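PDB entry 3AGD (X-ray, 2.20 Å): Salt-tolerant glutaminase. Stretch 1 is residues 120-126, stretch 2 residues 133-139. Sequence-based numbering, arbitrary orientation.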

ATOM      1  N   VAL A 120       8.140  -5.649 -23.963  1.00 14.73           N
ATOM      2  CA  VAL A 120       8.536  -6.561 -22.891  1.00 14.69           C
ATOM      3  C   VAL A 120       8.873  -7.956 -23.431  1.00 17.51           C
ATOM      4  O   VAL A 120       9.876  -8.552 -23.047  1.00 18.84           O
ATOM      5  N   HIS A 121       8.037  -8.475 -24.323  1.00 19.08           N
ATOM      6  CA  HIS A 121       8.276  -9.800 -24.882  1.00 21.70           C
ATOM      7  C   HIS A 121       9.606  -9.841 -25.638  1.00 21.80           C
ATOM      8  O   HIS A 121      10.334 -10.829 -25.574  1.00 22.68           O
ATOM      9  N   GLN A 122       9.914  -8.749 -26.333  1.00 20.05           N
ATOM     10  CA  GLN A 122      11.147  -8.609 -27.104  1.00 18.69           C
ATOM     11  C   GLN A 122      12.394  -8.621 -26.215  1.00 20.37           C
ATOM     12  O   GLN A 122      13.489  -8.920 -26.685  1.00 22.62           O
ATOM     13  N   LEU A 123      12.225  -8.306 -24.935  1.00 18.81           N
ATOM     14  CA  LEU A 123      13.342  -8.261 -23.988  1.00 18.57           C
ATOM     15  C   LEU A 123      13.544  -9.536 -23.182  1.00 19.38           C
ATOM     16  O   LEU A 123      14.602  -9.740 -22.594  1.00 17.53           O
ATOM     17  N   LEU A 124      12.521 -10.382 -23.162  1.00 23.99           N
ATOM     18  CA  LEU A 124      12.498 -11.608 -22.369  1.00 28.96           C
ATOM     19  C   LEU A 124      13.725 -12.402 -21.909  1.00 36.73           C
ATOM     20  O   LEU A 124      13.910 -12.570 -20.708  1.00 45.38           O
ATOM     21  N   VAL A 125      14.560 -12.900 -22.808  1.00 29.81           N
ATOM     22  CA  VAL A 125      15.701 -13.702 -22.364  1.00 25.87           C
ATOM     23  C   VAL A 125      17.047 -12.988 -22.429  1.00 24.20           C
ATOM     24  O   VAL A 125      17.839 -13.045 -21.488  1.00 22.35           O
ATOM     25  N   GLY A 126      17.298 -12.324 -23.547  1.00 22.72           N
ATOM     26  CA  GLY A 126      18.550 -11.620 -23.733  1.00 23.07           C
ATOM     27  C   GLY A 126      18.556 -10.967 -25.102  1.00 24.50           C
ATOM     28  O   GLY A 126      17.603 -11.132 -25.864  1.00 26.81           O
ATOM     29  N   GLU A 133      12.869 -19.381 -27.660  1.00 20.90           N
ATOM     30  CA  GLU A 133      13.364 -19.213 -26.302  1.00 23.08           C
ATOM     31  C   GLU A 133      12.536 -18.162 -25.572  1.00 24.29           C
ATOM     32  O   GLU A 133      12.277 -18.286 -24.376  1.00 25.19           O
ATOM     33  N   ARG A 134      12.128 -17.120 -26.288  1.00 23.50           N
ATOM     34  CA  ARG A 134      11.333 -16.071 -25.666  1.00 22.76           C
ATOM     35  C   ARG A 134       9.952 -16.589 -25.269  1.00 20.97           C
ATOM     36  O   ARG A 134       9.458 -16.274 -24.187  1.00 17.57           O
ATOM     37  N   LEU A 135       9.335 -17.395 -26.128  1.00 22.22           N
ATOM     38  CA  LEU A 135       8.019 -17.941 -25.810  1.00 21.10           C
ATOM     39  C   LEU A 135       8.170 -18.884 -24.622  1.00 19.90           C
ATOM     40  O   LEU A 135       7.390 -18.819 -23.673  1.00 21.43           O
ATOM     41  N   ASP A 136       9.173 -19.760 -24.671  1.00 18.00           N
ATOM     42  CA  ASP A 136       9.399 -20.686 -23.566  1.00 19.66           C
ATOM     43  C   ASP A 136       9.551 -19.912 -22.259  1.00 19.74           C
ATOM     44  O   ASP A 136       9.035 -20.322 -21.228  1.00 21.77           O
ATOM     45  N   ARG A 137      10.259 -18.789 -22.305  1.00 20.62           N
ATOM     46  CA  ARG A 137      10.472 -17.980 -21.107  1.00 18.21           C
ATOM     47  C   ARG A 137       9.156 -17.403 -20.570  1.00 16.32           C
ATOM     48  O   ARG A 137       8.921 -17.390 -19.359  1.00 17.68           O
ATOM     49  N   ALA A 138       8.295 -16.932 -21.467  1.00 13.35           N
ATOM     50  CA  ALA A 138       7.012 -16.376 -21.053  1.00 15.07           C
ATOM     51  C   ALA A 138       6.166 -17.475 -20.404  1.00 19.15           C
ATOM     52  O   ALA A 138       5.585 -17.285 -19.337  1.00 20.91           O
ATOM     53  N   VAL A 139       6.104 -18.631 -21.053  1.00 19.35           N
ATOM     54  CA  VAL A 139       5.330 -19.745 -20.528  1.00 18.55           C
ATOM     55  C   VAL A 139       5.905 -20.200 -19.192  1.00 18.19           C
ATOM     56  O   VAL A 139       5.162 -20.542 -18.273  1.00 18.66           O
TER

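A long basic side chain on one helix can reach a backbone carbonyl in a neighbouring loop while its aliphatic part packs along the way. Salt-tolerant glutaminase provides an example. Arg 134, pointing toward the other stretch with chi1 m, runs its side chain past His 121 and Gln 122 to the loop at Gly 126, and 142 Å² of the residue is covered there. Its NH1 donates a hydrogen bond to Gly 126 O at 2.9 Å, near the plane of the guanidinium, although the placement of NH1 is less certain than the distance suggests. Gln 122 O lies over one face of the same group, 3.2 Å from Arg 134 NE, where the angle is too poor for a hydrogen bond.

Van der Waals packing lies beside this polar contact. Leu 124 (m, t) points toward the helix, its CD1 3.9 Å from Ala 138 CB and 3.4 Å from Arg 134 O. Val 125 (t) also points in; its CG2 lies 3.6 Å from both Arg 137 CB and Glu 133 O, so the aliphatic base of Arg 137 (chi1 t) serves as a packing surface.

His 121 (t) starts sideways, but its ring comes nearer, placing CE1 3.8 Å from Arg 134 CB. Its ND1 is buried without a polar partner.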

ATOM      1  CB  VAL A 120       7.411  -6.699 -21.836  1.00 17.54           C
ATOM      2  CG1 VAL A 120       7.636  -7.944 -20.978  1.00 15.58           C
ATOM      3  CG2 VAL A 120       7.372  -5.451 -20.952  1.00 17.59           C
ATOM      4  CB  HIS A 121       7.124 -10.201 -25.805  1.00 20.80           C
ATOM      5  CG  HIS A 121       7.053 -11.672 -26.068  1.00 22.06           C
ATOM      6  ND1 HIS A 121       7.933 -12.324 -26.907  1.00 24.45           N
ATOM      7  CD2 HIS A 121       6.243 -12.630 -25.558  1.00 18.80           C
ATOM      8  CE1 HIS A 121       7.667 -13.619 -26.900  1.00 20.86           C
ATOM      9  NE2 HIS A 121       6.646 -13.830 -26.089  1.00 20.46           N
ATOM     10  CB  GLN A 122      11.097  -7.299 -27.920  1.00 15.97           C
ATOM     11  CG  GLN A 122      12.451  -6.808 -28.469  1.00 17.18           C
ATOM     12  CD  GLN A 122      12.870  -7.489 -29.764  1.00 17.94           C
ATOM     13  OE1 GLN A 122      12.470  -7.077 -30.856  1.00 18.99           O
ATOM     14  NE2 GLN A 122      13.671  -8.538 -29.646  1.00 16.05           N
ATOM     15  CB  LEU A 123      13.127  -7.127 -22.978  1.00 16.15           C
ATOM     16  CG  LEU A 123      13.176  -5.663 -23.410  1.00 16.81           C
ATOM     17  CD1 LEU A 123      12.376  -4.814 -22.417  1.00 13.20           C
ATOM     18  CD2 LEU A 123      14.623  -5.198 -23.498  1.00 16.61           C
ATOM     19  CB  LEU A 124      11.473 -12.574 -22.968  1.00 28.43           C
ATOM     20  CG  LEU A 124      10.079 -12.166 -22.481  1.00 28.10           C
ATOM     21  CD1 LEU A 124       9.022 -13.121 -22.993  1.00 27.30           C
ATOM     22  CD2 LEU A 124      10.088 -12.132 -20.950  1.00 24.17           C
ATOM     23  CB  VAL A 125      15.783 -15.010 -23.185  1.00 23.22           C
ATOM     24  CG1 VAL A 125      17.013 -15.814 -22.794  1.00 23.34           C
ATOM     25  CG2 VAL A 125      14.528 -15.827 -22.958  1.00 21.47           C
ATOM     26  CB  GLU A 133      14.832 -18.776 -26.303  1.00 23.92           C
ATOM     27  CG  GLU A 133      15.795 -19.742 -26.962  1.00 23.94           C
ATOM     28  CD  GLU A 133      17.228 -19.252 -26.887  1.00 27.81           C
ATOM     29  OE1 GLU A 133      17.980 -19.712 -26.006  1.00 34.11           O
ATOM     30  OE2 GLU A 133      17.602 -18.388 -27.700  1.00 28.19           O
ATOM     31  CB  ARG A 134      11.200 -14.863 -26.596  1.00 20.63           C
ATOM     32  CG  ARG A 134      12.518 -14.132 -26.867  1.00 23.79           C
ATOM     33  CD  ARG A 134      12.274 -12.631 -26.965  1.00 29.58           C
ATOM     34  NE  ARG A 134      13.223 -11.917 -27.821  1.00 31.99           N
ATOM     35  CZ  ARG A 134      14.528 -11.827 -27.606  1.00 27.91           C
ATOM     36  NH1 ARG A 134      15.075 -12.412 -26.557  1.00 36.64           N
ATOM     37  NH2 ARG A 134      15.290 -11.133 -28.438  1.00 21.69           N
ATOM     38  CB  LEU A 135       7.430 -18.707 -27.000  1.00 23.76           C
ATOM     39  CG  LEU A 135       5.900 -18.672 -27.131  1.00 29.33           C
ATOM     40  CD1 LEU A 135       5.453 -19.779 -28.067  1.00 26.85           C
ATOM     41  CD2 LEU A 135       5.231 -18.832 -25.776  1.00 33.39           C
ATOM     42  CB  ASP A 136      10.660 -21.538 -23.790  1.00 24.17           C
ATOM     43  CG  ASP A 136      10.476 -22.602 -24.868  1.00 28.89           C
ATOM     44  OD1 ASP A 136       9.318 -22.955 -25.182  1.00 31.82           O
ATOM     45  OD2 ASP A 136      11.499 -23.101 -25.391  1.00 27.81           O
ATOM     46  CB  ARG A 137      11.465 -16.853 -21.407  1.00 18.79           C
ATOM     47  CG  ARG A 137      11.771 -15.940 -20.213  1.00 19.93           C
ATOM     48  CD  ARG A 137      12.245 -16.728 -19.005  1.00 20.60           C
ATOM     49  NE  ARG A 137      12.693 -15.853 -17.928  1.00 22.42           N
ATOM     50  CZ  ARG A 137      12.533 -16.118 -16.635  1.00 23.43           C
ATOM     51  NH1 ARG A 137      12.977 -15.267 -15.720  1.00 24.23           N
ATOM     52  NH2 ARG A 137      11.913 -17.227 -16.256  1.00 22.68           N
ATOM     53  CB  ALA A 138       6.281 -15.780 -22.258  1.00  8.94           C
ATOM     54  CB  VAL A 139       5.328 -20.931 -21.517  1.00 19.81           C
ATOM     55  CG1 VAL A 139       4.686 -22.158 -20.870  1.00 19.87           C
ATOM     56  CG2 VAL A 139       4.562 -20.547 -22.777  1.00 17.87           C
TER